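Local coordinates for elongation factor G (Thermus thermophilus, PDB 2DY1), which binds GTP with a magnesium ion and, as a member of the elongation factor G family, probably acts as a GTPase in the elongation phase of protein synthesis, at residues E573-L578 with E616-E621; S592-R597 with L623-A628; A28-T33 with A67-R72; G73-L78 with A344-G349; G478-V483 with V545-L550. One frame throughout, in Å; residues are numbered along the deposited sequence.

Interaction 1: E573-L578 with E616-E621; sequences EPIYRL and EVPLAE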
# COMPACT_ATOMS: atom_id res chain seq x y z
N GLU A 573 15.92 -25.61 5.73
CA GLU A 573 15.49 -24.52 4.86
C GLU A 573 14.16 -24.00 5.36
O GLU A 573 13.40 -24.71 6.00
CB GLU A 573 15.34 -25.01 3.41
CG GLU A 573 14.18 -25.95 3.17
CD GLU A 573 14.10 -26.39 1.71
OE1 GLU A 573 14.22 -25.52 0.83
OE2 GLU A 573 13.90 -27.60 1.45
N PRO A 574 13.86 -22.72 5.08
CA PRO A 574 12.58 -22.23 5.58
C PRO A 574 11.40 -22.70 4.73
O PRO A 574 11.48 -22.72 3.51
CB PRO A 574 12.76 -20.71 5.57
CG PRO A 574 13.76 -20.48 4.52
CD PRO A 574 14.73 -21.61 4.64
N ILE A 575 10.33 -23.09 5.42
CA ILE A 575 9.10 -23.56 4.80
C ILE A 575 8.03 -22.50 5.05
O ILE A 575 7.91 -22.00 6.16
CB ILE A 575 8.63 -24.90 5.42
CG1 ILE A 575 9.70 -25.98 5.21
CG2 ILE A 575 7.29 -25.33 4.82
CD1 ILE A 575 10.14 -26.16 3.77
N TYR A 576 7.27 -22.16 4.02
CA TYR A 576 6.23 -21.15 4.15
C TYR A 576 4.83 -21.71 3.90
O TYR A 576 4.67 -22.73 3.21
CB TYR A 576 6.48 -19.99 3.17
CG TYR A 576 7.50 -18.97 3.65
CD1 TYR A 576 8.79 -19.36 4.00
CD2 TYR A 576 7.14 -17.63 3.80
CE1 TYR A 576 9.71 -18.43 4.51
CE2 TYR A 576 8.04 -16.69 4.30
CZ TYR A 576 9.32 -17.10 4.66
OH TYR A 576 10.20 -16.19 5.20
N ARG A 577 3.83 -21.07 4.49
CA ARG A 577 2.45 -21.44 4.24
C ARG A 577 2.01 -20.59 3.06
O ARG A 577 2.17 -19.37 3.10
CB ARG A 577 1.55 -21.22 5.49
CG ARG A 577 1.83 -20.07 6.48
CD ARG A 577 0.68 -20.01 7.51
NE ARG A 577 0.93 -19.36 8.80
CZ ARG A 577 1.80 -19.78 9.72
NH1 ARG A 577 2.55 -20.85 9.49
NH2 ARG A 577 1.88 -19.16 10.89
N LEU A 578 1.54 -21.24 1.99
CA LEU A 578 1.14 -20.53 0.79
C LEU A 578 -0.34 -20.70 0.49
O LEU A 578 -0.83 -21.82 0.32
CB LEU A 578 1.98 -21.03 -0.40
CG LEU A 578 1.94 -20.40 -1.81
CD1 LEU A 578 1.34 -21.39 -2.79
CD2 LEU A 578 1.18 -19.09 -1.82
N GLU A 616 2.08 -25.79 1.74
CA GLU A 616 3.32 -25.48 2.43
C GLU A 616 4.34 -25.69 1.33
O GLU A 616 4.26 -26.67 0.59
CB GLU A 616 3.59 -26.44 3.60
CG GLU A 616 2.83 -26.10 4.86
CD GLU A 616 3.44 -26.73 6.11
OE1 GLU A 616 4.29 -27.63 5.97
OE2 GLU A 616 3.05 -26.32 7.23
N VAL A 617 5.29 -24.77 1.21
CA VAL A 617 6.28 -24.86 0.16
C VAL A 617 7.58 -24.23 0.62
O VAL A 617 7.57 -23.28 1.41
CB VAL A 617 5.77 -24.11 -1.10
CG1 VAL A 617 5.46 -22.66 -0.74
CG2 VAL A 617 6.81 -24.17 -2.21
N PRO A 618 8.72 -24.74 0.15
CA PRO A 618 10.02 -24.18 0.54
C PRO A 618 10.11 -22.75 0.02
O PRO A 618 9.78 -22.49 -1.13
CB PRO A 618 11.01 -25.08 -0.18
CG PRO A 618 10.29 -26.38 -0.28
CD PRO A 618 8.91 -25.96 -0.66
N LEU A 619 10.57 -21.83 0.87
CA LEU A 619 10.70 -20.44 0.44
C LEU A 619 11.55 -20.36 -0.83
O LEU A 619 11.30 -19.53 -1.70
CB LEU A 619 11.38 -19.61 1.54
CG LEU A 619 11.74 -18.18 1.15
CD1 LEU A 619 10.44 -17.36 1.05
CD2 LEU A 619 12.67 -17.57 2.19
N ALA A 620 12.53 -21.24 -0.93
CA ALA A 620 13.44 -21.27 -2.06
C ALA A 620 12.75 -21.58 -3.38
O ALA A 620 13.32 -21.35 -4.44
CB ALA A 620 14.55 -22.29 -1.81
N GLU A 621 11.53 -22.09 -3.31
CA GLU A 621 10.79 -22.44 -4.52
C GLU A 621 9.75 -21.40 -4.91
O GLU A 621 9.10 -21.54 -5.95
CB GLU A 621 10.08 -23.79 -4.32
CG GLU A 621 11.01 -24.95 -4.04
CD GLU A 621 11.99 -25.18 -5.17
OE1 GLU A 621 11.54 -25.44 -6.30
OE2 GLU A 621 13.21 -25.11 -4.92
O HOH W 1 13.50 -22.96 1.16
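Strand residues 573-578 and 616-618 run antiparallel, with Tyr576 and Val617 as a hydrogen-bonded pair and Ile575-Pro618 and Arg577-Glu616 as non-hydrogen-bonded pairs on its two sides. They belong to the antiparallel sheet of the ferredoxin-like C-terminal domain of elongation factor G, where 569-583 is an inner strand that also pairs with 638-648. Tyr576 N bonds to Val617 O (2.9 Å), and Val617 N returns a bond to Tyr576 O. Pro618 has no N-H to offer, which a non-hydrogen-bonded position tolerates, and the next bond runs from Leu619 N to Pro574 O.

On the Tyr576 face, Leu619 lies beside the tyrosine and points the same way. Its CD1 sits over the ring in a CH-pi contact, 3.8 Å from the centroid and displaced toward the rim, while CB touches Tyr576 CD1 and CE1. Chi1 of 173° places CG anti to the backbone N, from where the leucine's branches can put CD1 over the ring and CD2 against Pro574 CG. Farther along this face, Val617 CG1 packs on Leu578 CB.

On the opposite face, with Ile575 and Pro618, Ile575 CD1 reaches the proline ring, two compact apolar groups laid side by side. Glu573 extends toward Pro618, its OE2 in a salt bridge with Arg598. Its OE1 accepts from a water (2.7 Å) that also donates to Pro574 O and accepts from Ala620 N.

Interaction 2: S592-R597 with L623-A628; sequences SDLQAR and LEYYKA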
# COMPACT_ATOMS: atom_id res chain seq x y z
N SER A 592 -0.51 -28.12 -10.48
CA SER A 592 0.55 -28.70 -11.30
C SER A 592 1.87 -27.98 -11.04
O SER A 592 2.90 -28.61 -10.82
CB SER A 592 0.19 -28.60 -12.78
OG SER A 592 1.30 -28.94 -13.60
N ASP A 593 1.82 -26.65 -11.06
CA ASP A 593 2.99 -25.82 -10.83
C ASP A 593 3.49 -25.91 -9.38
O ASP A 593 4.69 -25.96 -9.14
CB ASP A 593 2.67 -24.37 -11.22
CG ASP A 593 3.69 -23.37 -10.69
OD1 ASP A 593 3.47 -22.83 -9.59
OD2 ASP A 593 4.72 -23.14 -11.38
N LEU A 594 2.57 -25.93 -8.42
CA LEU A 594 2.96 -26.04 -7.02
C LEU A 594 3.73 -27.34 -6.82
O LEU A 594 4.78 -27.37 -6.17
CB LEU A 594 1.73 -26.04 -6.09
CG LEU A 594 1.02 -24.72 -5.83
CD1 LEU A 594 -0.03 -24.91 -4.74
CD2 LEU A 594 2.03 -23.67 -5.39
N GLN A 595 3.21 -28.42 -7.40
CA GLN A 595 3.85 -29.72 -7.30
C GLN A 595 5.31 -29.64 -7.77
O GLN A 595 6.18 -30.32 -7.21
CB GLN A 595 3.08 -30.75 -8.14
CG GLN A 595 1.60 -30.83 -7.79
CD GLN A 595 0.83 -31.86 -8.61
OE1 GLN A 595 0.97 -31.93 -9.84
NE2 GLN A 595 0.01 -32.66 -7.94
N ALA A 596 5.57 -28.82 -8.77
CA ALA A 596 6.93 -28.67 -9.29
C ALA A 596 7.78 -27.79 -8.37
O ALA A 596 9.00 -27.74 -8.49
CB ALA A 596 6.89 -28.07 -10.69
N ARG A 597 7.12 -27.09 -7.44
CA ARG A 597 7.83 -26.23 -6.49
C ARG A 597 7.98 -26.95 -5.15
O ARG A 597 8.23 -26.33 -4.12
CB ARG A 597 7.07 -24.91 -6.30
CG ARG A 597 7.07 -23.99 -7.53
CD ARG A 597 6.14 -22.79 -7.33
NE ARG A 597 5.95 -22.03 -8.57
CZ ARG A 597 6.80 -21.13 -9.05
NH1 ARG A 597 7.93 -20.85 -8.40
NH2 ARG A 597 6.54 -20.51 -10.20
N LEU A 623 10.31 -17.61 -4.27
CA LEU A 623 10.76 -16.23 -4.10
C LEU A 623 10.25 -15.32 -5.21
O LEU A 623 10.20 -14.10 -5.04
CB LEU A 623 12.28 -16.18 -4.00
CG LEU A 623 12.80 -16.58 -2.62
CD1 LEU A 623 14.30 -16.79 -2.68
CD2 LEU A 623 12.45 -15.49 -1.61
N GLU A 624 9.90 -15.90 -6.35
CA GLU A 624 9.36 -15.10 -7.44
C GLU A 624 7.99 -15.61 -7.84
O GLU A 624 7.58 -15.46 -8.99
CB GLU A 624 10.29 -15.11 -8.66
CG GLU A 624 11.59 -14.39 -8.40
CD GLU A 624 12.27 -13.94 -9.66
OE1 GLU A 624 12.55 -14.79 -10.53
OE2 GLU A 624 12.52 -12.72 -9.78
N TYR A 625 7.27 -16.20 -6.89
CA TYR A 625 5.95 -16.70 -7.19
C TYR A 625 5.09 -15.52 -7.67
O TYR A 625 4.23 -15.69 -8.53
CB TYR A 625 5.33 -17.35 -5.94
CG TYR A 625 4.11 -18.20 -6.22
CD1 TYR A 625 2.89 -17.91 -5.61
CD2 TYR A 625 4.17 -19.29 -7.09
CE1 TYR A 625 1.75 -18.69 -5.88
CE2 TYR A 625 3.04 -20.07 -7.37
CZ TYR A 625 1.84 -19.76 -6.75
OH TYR A 625 0.73 -20.52 -7.02
N TYR A 626 5.35 -14.33 -7.13
CA TYR A 626 4.58 -13.15 -7.51
C TYR A 626 4.67 -12.87 -9.02
O TYR A 626 3.75 -12.29 -9.58
CB TYR A 626 5.03 -11.91 -6.71
CG TYR A 626 6.39 -11.34 -7.07
CD1 TYR A 626 7.57 -11.93 -6.61
CD2 TYR A 626 6.50 -10.18 -7.85
CE1 TYR A 626 8.81 -11.38 -6.90
CE2 TYR A 626 7.74 -9.62 -8.15
CZ TYR A 626 8.89 -10.23 -7.67
OH TYR A 626 10.11 -9.66 -7.95
N LYS A 627 5.75 -13.29 -9.66
CA LYS A 627 5.91 -13.06 -11.10
C LYS A 627 5.19 -14.10 -11.94
O LYS A 627 4.73 -13.81 -13.04
CB LYS A 627 7.40 -13.07 -11.50
CG LYS A 627 8.20 -11.86 -11.03
CD LYS A 627 9.60 -11.85 -11.64
CE LYS A 627 10.38 -10.64 -11.19
NZ LYS A 627 11.80 -10.66 -11.68
N ALA A 628 5.06 -15.31 -11.41
CA ALA A 628 4.43 -16.41 -12.13
C ALA A 628 2.93 -16.56 -11.93
O ALA A 628 2.24 -17.07 -12.81
CB ALA A 628 5.13 -17.72 -11.77
O HOH W 2 1.26 -22.51 -8.56
O HOH W 3 9.86 -18.66 -7.43
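Between Tyr625 and the segment 592-597 the contact is chiefly van der Waals, with no direct hydrogen bond across it. Tyr625 CD2 lies over one face of the Arg597 guanidinium, 3.6 Å from Arg597 NE, and the two planes stand 81° apart; the arginine therefore meets the rim of the ring. Arg597 NH2 also touches Ala628 CB (3.5 Å), a methyl small enough to let the guanidinium lie close to the helix. Leu594 CD2 packs near the phenol end, 3.8 Å from Tyr625 OH.

Two polar links orient these groups. Within 592-597, at the end of its helix, Asp593 OD1 receives Arg597 NE at 2.8 Å in a salt bridge, on its syn side and in the guanidinium plane. Across the contact, one water donates to Asp593 OD1 and accepts from Tyr625 OH. Arg597 NH1 is hydrogen-bonded to Glu621 O.

The two helices thus meet side chain to side chain, and Leu594 and Tyr625 both also rest on Leu578 of the sheet, as in a ferredoxin-like beta-alpha-beta-beta-alpha-beta domain.

Interaction 3: A28-T33 with A67-R72; sequences ALLYKT and APLLFR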
# COMPACT_ATOMS: atom_id res chain seq x y z
N ALA A 28 -10.49 16.22 -18.28
CA ALA A 28 -11.69 16.86 -18.81
C ALA A 28 -12.18 17.96 -17.88
O ALA A 28 -12.60 19.02 -18.33
CB ALA A 28 -12.81 15.81 -19.06
N LEU A 29 -12.13 17.71 -16.57
CA LEU A 29 -12.54 18.71 -15.59
C LEU A 29 -11.59 19.92 -15.63
O LEU A 29 -12.03 21.09 -15.57
CB LEU A 29 -12.57 18.08 -14.20
CG LEU A 29 -13.76 17.15 -13.93
CD1 LEU A 29 -13.47 16.20 -12.79
CD2 LEU A 29 -15.00 18.02 -13.64
N LEU A 30 -10.28 19.67 -15.76
CA LEU A 30 -9.33 20.78 -15.82
C LEU A 30 -9.57 21.62 -17.10
O LEU A 30 -9.56 22.86 -17.07
CB LEU A 30 -7.88 20.25 -15.81
CG LEU A 30 -7.44 19.69 -14.46
CD1 LEU A 30 -6.15 18.87 -14.60
CD2 LEU A 30 -7.22 20.85 -13.48
N TYR A 31 -9.82 20.93 -18.21
CA TYR A 31 -10.07 21.63 -19.46
C TYR A 31 -11.40 22.39 -19.43
O TYR A 31 -11.43 23.60 -19.74
CB TYR A 31 -10.08 20.64 -20.64
CG TYR A 31 -10.59 21.26 -21.93
CD1 TYR A 31 -11.82 20.87 -22.46
CD2 TYR A 31 -9.89 22.28 -22.56
CE1 TYR A 31 -12.34 21.48 -23.60
CE2 TYR A 31 -10.40 22.91 -23.70
CZ TYR A 31 -11.62 22.50 -24.21
OH TYR A 31 -12.12 23.13 -25.33
N LYS A 32 -12.48 21.72 -19.01
CA LYS A 32 -13.79 22.37 -19.03
C LYS A 32 -13.93 23.55 -18.09
O LYS A 32 -14.73 24.45 -18.37
CB LYS A 32 -14.90 21.35 -18.76
CG LYS A 32 -15.15 20.37 -19.91
CD LYS A 32 -15.60 21.09 -21.16
CE LYS A 32 -17.06 20.81 -21.47
NZ LYS A 32 -17.55 21.67 -22.58
N THR A 33 -13.18 23.55 -16.99
CA THR A 33 -13.23 24.67 -16.05
C THR A 33 -12.26 25.78 -16.45
O THR A 33 -12.22 26.84 -15.83
CB THR A 33 -12.89 24.24 -14.59
OG1 THR A 33 -11.60 23.61 -14.56
CG2 THR A 33 -13.94 23.25 -14.05
N ALA A 67 -5.69 18.23 -8.68
CA ALA A 67 -6.37 19.06 -9.66
C ALA A 67 -7.22 20.03 -8.85
O ALA A 67 -8.28 19.67 -8.35
CB ALA A 67 -7.25 18.20 -10.58
N PRO A 68 -6.75 21.27 -8.68
CA PRO A 68 -7.48 22.29 -7.90
C PRO A 68 -8.52 22.99 -8.76
O PRO A 68 -8.27 24.05 -9.32
CB PRO A 68 -6.35 23.22 -7.44
CG PRO A 68 -5.40 23.21 -8.64
CD PRO A 68 -5.46 21.77 -9.18
N LEU A 69 -9.71 22.41 -8.83
CA LEU A 69 -10.75 22.95 -9.69
C LEU A 69 -11.47 24.16 -9.13
O LEU A 69 -11.80 24.21 -7.94
CB LEU A 69 -11.78 21.86 -10.01
CG LEU A 69 -11.18 20.55 -10.55
CD1 LEU A 69 -12.28 19.47 -10.62
CD2 LEU A 69 -10.59 20.78 -11.95
N LEU A 70 -11.69 25.13 -10.01
CA LEU A 70 -12.41 26.36 -9.67
C LEU A 70 -13.62 26.41 -10.60
O LEU A 70 -13.49 26.27 -11.81
CB LEU A 70 -11.51 27.57 -9.90
CG LEU A 70 -12.19 28.93 -9.74
CD1 LEU A 70 -12.61 29.15 -8.29
CD2 LEU A 70 -11.21 30.02 -10.17
N PHE A 71 -14.80 26.59 -10.03
CA PHE A 71 -15.99 26.62 -10.86
C PHE A 71 -17.02 27.52 -10.20
O PHE A 71 -17.50 27.24 -9.10
CB PHE A 71 -16.55 25.20 -11.00
CG PHE A 71 -17.78 25.10 -11.86
CD1 PHE A 71 -17.72 25.36 -13.22
CD2 PHE A 71 -19.00 24.74 -11.30
CE1 PHE A 71 -18.86 25.26 -14.02
CE2 PHE A 71 -20.14 24.63 -12.09
CZ PHE A 71 -20.07 24.89 -13.45
N ARG A 72 -17.35 28.61 -10.88
CA ARG A 72 -18.32 29.57 -10.37
C ARG A 72 -18.04 29.98 -8.94
O ARG A 72 -18.96 30.07 -8.12
CB ARG A 72 -19.73 29.01 -10.52
CG ARG A 72 -20.02 28.67 -11.95
CD ARG A 72 -21.47 28.31 -12.19
NE ARG A 72 -21.63 27.96 -13.60
CZ ARG A 72 -22.76 27.52 -14.14
NH1 ARG A 72 -23.85 27.37 -13.40
NH2 ARG A 72 -22.80 27.24 -15.44
O HOH W 4 -10.31 24.89 -12.61
O HOH W 5 -13.95 27.92 -13.98
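Leu69 CD2 meets Leu30 CD2 at 3.7 Å, and Leu69 CD1 lies 3.9 Å from Leu29 CB, Leu69 crossing each helix leucine at about a right angle. This is helix-on-sheet packing in the P-loop GTPase domain: helix 22-32, which begins with the GTP-binding residues Lys22 and Thr23, covers edge strand 65-71. The segment axes come within 8.7 Å at 40°. The branched Leu69 fits because CD1 lies on Leu29, while CD2 reaches Leu30 and also touches Leu29; the smaller Ala67 meets the end of Leu30, chiefly CD2, through its CB.

Farther along, Thr33 CB packs on Leu70 O (3.5 Å). In the next shell, helix 261-271 touches Leu29 through Val261, and Thr33 and Phe71 through Leu265.

Two waters bridge the segments: one accepts from Leu70 N and donates to Thr33 OG1, another donates to both Thr33 O and Leu70 O. Thr33 OG1, held between the backbone N and carbonyl carbon (chi1 57°), turns back to donate to Leu29 O at 2.7 Å, an oxygen that also accepts from Thr33 N.

Interaction 4: G73-L78 with A344-G349; sequences GHRVFL and AGFVLG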
# COMPACT_ATOMS: atom_id res chain seq x y z
N GLY A 73 -16.77 30.22 -8.65
CA GLY A 73 -16.39 30.65 -7.31
C GLY A 73 -16.22 29.55 -6.27
O GLY A 73 -15.75 29.79 -5.16
N HIS A 74 -16.61 28.33 -6.64
CA HIS A 74 -16.48 27.18 -5.73
C HIS A 74 -15.19 26.45 -6.08
O HIS A 74 -14.70 26.54 -7.20
CB HIS A 74 -17.66 26.22 -5.94
CG HIS A 74 -18.99 26.89 -5.88
ND1 HIS A 74 -19.45 27.53 -4.75
CD2 HIS A 74 -19.95 27.04 -6.82
CE1 HIS A 74 -20.64 28.05 -5.00
NE2 HIS A 74 -20.97 27.77 -6.25
N ARG A 75 -14.64 25.72 -5.11
CA ARG A 75 -13.40 25.00 -5.33
C ARG A 75 -13.53 23.54 -4.96
O ARG A 75 -14.10 23.18 -3.93
CB ARG A 75 -12.28 25.62 -4.48
CG ARG A 75 -11.84 27.00 -4.95
CD ARG A 75 -10.81 27.58 -4.00
NE ARG A 75 -10.14 28.77 -4.52
CZ ARG A 75 -10.71 29.95 -4.70
NH1 ARG A 75 -12.00 30.13 -4.41
NH2 ARG A 75 -10.00 30.96 -5.18
N VAL A 76 -13.04 22.68 -5.84
CA VAL A 76 -13.04 21.26 -5.54
C VAL A 76 -11.60 20.83 -5.69
O VAL A 76 -11.05 20.92 -6.79
CB VAL A 76 -13.94 20.45 -6.49
CG1 VAL A 76 -13.76 18.96 -6.22
CG2 VAL A 76 -15.39 20.87 -6.27
N PHE A 77 -10.98 20.41 -4.59
CA PHE A 77 -9.60 19.93 -4.68
C PHE A 77 -9.75 18.44 -4.93
O PHE A 77 -10.07 17.69 -4.02
CB PHE A 77 -8.83 20.24 -3.39
CG PHE A 77 -8.52 21.70 -3.24
CD1 PHE A 77 -9.47 22.57 -2.72
CD2 PHE A 77 -7.32 22.23 -3.71
CE1 PHE A 77 -9.25 23.95 -2.68
CE2 PHE A 77 -7.09 23.61 -3.67
CZ PHE A 77 -8.06 24.47 -3.16
N LEU A 78 -9.49 18.04 -6.18
CA LEU A 78 -9.66 16.65 -6.60
C LEU A 78 -8.31 15.95 -6.61
O LEU A 78 -7.36 16.43 -7.21
CB LEU A 78 -10.27 16.62 -8.01
CG LEU A 78 -10.67 15.25 -8.59
CD1 LEU A 78 -11.83 14.66 -7.77
CD2 LEU A 78 -11.08 15.43 -10.06
N ALA A 344 -10.04 25.78 4.90
CA ALA A 344 -10.17 24.33 5.10
C ALA A 344 -10.67 23.72 3.79
O ALA A 344 -11.59 24.24 3.15
CB ALA A 344 -11.16 24.03 6.24
N GLY A 345 -10.05 22.60 3.41
CA GLY A 345 -10.39 21.93 2.16
C GLY A 345 -9.25 22.08 1.16
O GLY A 345 -9.08 21.26 0.25
N PHE A 346 -8.45 23.13 1.32
CA PHE A 346 -7.31 23.33 0.43
C PHE A 346 -6.27 22.25 0.61
O PHE A 346 -6.12 21.64 1.69
CB PHE A 346 -6.60 24.66 0.73
CG PHE A 346 -7.11 25.83 -0.05
CD1 PHE A 346 -8.45 26.19 -0.01
CD2 PHE A 346 -6.23 26.59 -0.84
CE1 PHE A 346 -8.93 27.27 -0.73
CE2 PHE A 346 -6.70 27.69 -1.58
CZ PHE A 346 -8.05 28.03 -1.53
N VAL A 347 -5.53 22.01 -0.47
CA VAL A 347 -4.38 21.14 -0.45
C VAL A 347 -3.28 22.10 -0.87
O VAL A 347 -3.42 22.84 -1.84
CB VAL A 347 -4.48 19.99 -1.45
CG1 VAL A 347 -3.10 19.33 -1.60
CG2 VAL A 347 -5.50 18.97 -0.94
N LEU A 348 -2.22 22.14 -0.08
CA LEU A 348 -1.09 23.01 -0.36
C LEU A 348 0.15 22.23 -0.71
O LEU A 348 0.33 21.11 -0.25
CB LEU A 348 -0.77 23.87 0.86
CG LEU A 348 -1.89 24.80 1.33
CD1 LEU A 348 -1.43 25.49 2.62
CD2 LEU A 348 -2.20 25.83 0.28
N GLY A 349 1.00 22.83 -1.53
CA GLY A 349 2.27 22.20 -1.86
C GLY A 349 3.31 23.08 -1.18
O GLY A 349 3.35 24.28 -1.46
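Phe77 and Phe346 meet obliquely, their ring centroids 4.6 Å apart and their planes at 43°. Phe77 brings its tip, CZ, over the centre of the Phe346 ring, 3.5 Å from Phe346 CG. In return, the backbone of the second segment covers one face of Phe77: Phe346 CA sits over the centre of the ring in a CH-pi contact (3.8 Å from the centroid), and Val347 N lies above it nearer the rim. A flat aromatic suits this place because one side chain can lie against peptide backbone and a second ring at once.

Gly345 O approaches Phe77 CD1 to 3.3 Å; the same oxygen accepts a hydrogen bond from Thr11 OG1. Gly345 itself has phi 110°, a value that residues with a CB rarely adopt. Arg75 crosses Phe346 obliquely, its CD 3.7 Å from Phe346 CZ and its NE beside the same atom, with guanidinium and ring planes 22° apart.

The contact joins the GTP-binding domain to domain 2. Strand 74-80 lies between strands 65-71 and 9-16, and both phenylalanines also touch Ile9 of the latter and Val330 of strand 323-332, while Val347 opens edge strand 347-350.

Interaction 5: G478-V483 with V545-L550; sequences GQYGDV and VDSSDL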
# COMPACT_ATOMS: atom_id res chain seq x y z
N GLY A 478 49.06 -14.50 30.36
CA GLY A 478 48.55 -15.61 29.57
C GLY A 478 47.04 -15.74 29.52
O GLY A 478 46.31 -14.92 30.08
N GLN A 479 46.57 -16.78 28.84
CA GLN A 479 45.14 -17.05 28.71
C GLN A 479 44.83 -18.50 29.00
O GLN A 479 45.60 -19.39 28.64
CB GLN A 479 44.66 -16.73 27.29
CG GLN A 479 44.48 -15.25 27.00
CD GLN A 479 43.45 -14.60 27.91
OE1 GLN A 479 43.44 -13.38 28.08
NE2 GLN A 479 42.57 -15.41 28.49
N TYR A 480 43.69 -18.75 29.64
CA TYR A 480 43.31 -20.12 29.92
C TYR A 480 41.79 -20.29 30.05
O TYR A 480 41.16 -19.63 30.86
CB TYR A 480 44.01 -20.62 31.19
CG TYR A 480 43.69 -22.06 31.53
CD1 TYR A 480 42.54 -22.39 32.27
CD2 TYR A 480 44.52 -23.09 31.10
CE1 TYR A 480 42.25 -23.72 32.55
CE2 TYR A 480 44.23 -24.42 31.38
CZ TYR A 480 43.09 -24.73 32.11
OH TYR A 480 42.80 -26.04 32.37
N GLY A 481 41.25 -21.16 29.20
CA GLY A 481 39.83 -21.48 29.21
C GLY A 481 39.71 -22.97 28.94
O GLY A 481 40.36 -23.50 28.05
N ASP A 482 38.86 -23.66 29.71
CA ASP A 482 38.71 -25.10 29.54
C ASP A 482 37.23 -25.40 29.76
O ASP A 482 36.71 -25.23 30.86
CB ASP A 482 39.57 -25.82 30.59
CG ASP A 482 39.41 -27.31 30.55
OD1 ASP A 482 39.95 -27.96 31.47
OD2 ASP A 482 38.78 -27.85 29.62
N VAL A 483 36.58 -25.82 28.68
CA VAL A 483 35.15 -26.09 28.71
C VAL A 483 34.77 -27.44 28.14
O VAL A 483 35.23 -27.83 27.07
CB VAL A 483 34.40 -24.99 27.86
CG1 VAL A 483 32.91 -25.29 27.78
CG2 VAL A 483 34.64 -23.62 28.46
N VAL A 545 44.79 -16.89 37.80
CA VAL A 545 45.63 -15.94 37.10
C VAL A 545 45.29 -15.70 35.62
O VAL A 545 44.84 -14.62 35.24
CB VAL A 545 47.12 -16.36 37.22
CG1 VAL A 545 47.29 -17.80 36.74
CG2 VAL A 545 48.01 -15.41 36.43
N ASP A 546 45.50 -16.72 34.79
CA ASP A 546 45.30 -16.62 33.35
C ASP A 546 43.89 -16.69 32.76
O ASP A 546 43.72 -16.43 31.57
CB ASP A 546 46.15 -17.67 32.65
CG ASP A 546 47.62 -17.54 32.98
OD1 ASP A 546 47.97 -16.64 33.77
OD2 ASP A 546 48.41 -18.35 32.46
N SER A 547 42.90 -17.07 33.55
CA SER A 547 41.55 -17.18 33.01
C SER A 547 40.85 -15.83 32.80
O SER A 547 41.04 -14.89 33.58
CB SER A 547 40.69 -18.09 33.90
OG SER A 547 40.95 -19.44 33.56
N SER A 548 40.04 -15.74 31.75
CA SER A 548 39.34 -14.50 31.43
C SER A 548 38.08 -14.81 30.62
O SER A 548 37.85 -15.96 30.25
CB SER A 548 40.23 -13.60 30.58
OG SER A 548 40.45 -14.18 29.30
N ASP A 549 37.29 -13.78 30.33
CA ASP A 549 36.09 -13.98 29.53
C ASP A 549 36.49 -14.36 28.11
O ASP A 549 35.88 -15.24 27.50
CB ASP A 549 35.23 -12.71 29.50
CG ASP A 549 34.63 -12.40 30.85
OD1 ASP A 549 34.31 -13.35 31.60
OD2 ASP A 549 34.45 -11.21 31.16
N LEU A 550 37.52 -13.71 27.57
CA LEU A 550 37.96 -14.02 26.22
C LEU A 550 38.43 -15.46 26.10
O LEU A 550 38.07 -16.15 25.13
CB LEU A 550 39.11 -13.07 25.80
CG LEU A 550 39.83 -13.44 24.49
CD1 LEU A 550 38.88 -13.28 23.31
CD2 LEU A 550 41.07 -12.56 24.31
O HOH W 6 41.75 -11.50 28.19
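The Tyr480 ring meets Ser547 OG at its edge, in the ring plane, 3.6 Å from Tyr480 CD1; the ring of His543 packs edge-to-face with it, and Tyr480 OH is hydrogen-bonded to Ser541 OG. The hydroxyl of Ser547 donates to Tyr480 O (2.7 Å), approaching from above the carbonyl plane, and accepts from His543 N. A serine suits this place, being short enough to join two backbone groups.

The backbones also touch: Tyr480 N gives a weak, bent bond to Asp546 O, and Gln479 CA lies 3.3 Å from the same oxygen. Gly478, without a side chain, lets Asp546 lie against its backbone. In domain IV of elongation factor G, strand 477-489 here meets the loop that leads into helix 549-566, with Ser548 as N-cap accepting from Ala551 N. The Gln479 chain is folded at chi2 (-60°), which turns CD back toward the serine; NE2 donates to Ser548 OG, though the position of NE2 is less certain. A water donates to Gln479 OE1 and lies 3.2 Å from Ser548 OG.

How the interactions relate
Along the chain, interaction 3 closes before interaction 4 opens, and interaction 5 precedes interactions 1 and 2, whose segments alternate. The five form two touching pairs and one outlier. Interactions 3 and 4, with centres 11 Å apart, share neighbouring strands 65-71 and 74-80, so the packing of the GTP-binding domain's own helix continues through its sheet to the boundary with domain 2. Interactions 1 and 2, also 11 Å apart, lie together in the C-terminal domain, their centres 47 to 52 Å from those of interactions 3 and 4. Interaction 5, in domain IV, is about 73 Å from interaction 4 between centres; helix 549-566 leads from it into strand 569-583 of interaction 1. The contacts thus sample the length of an elongated, multidomain factor.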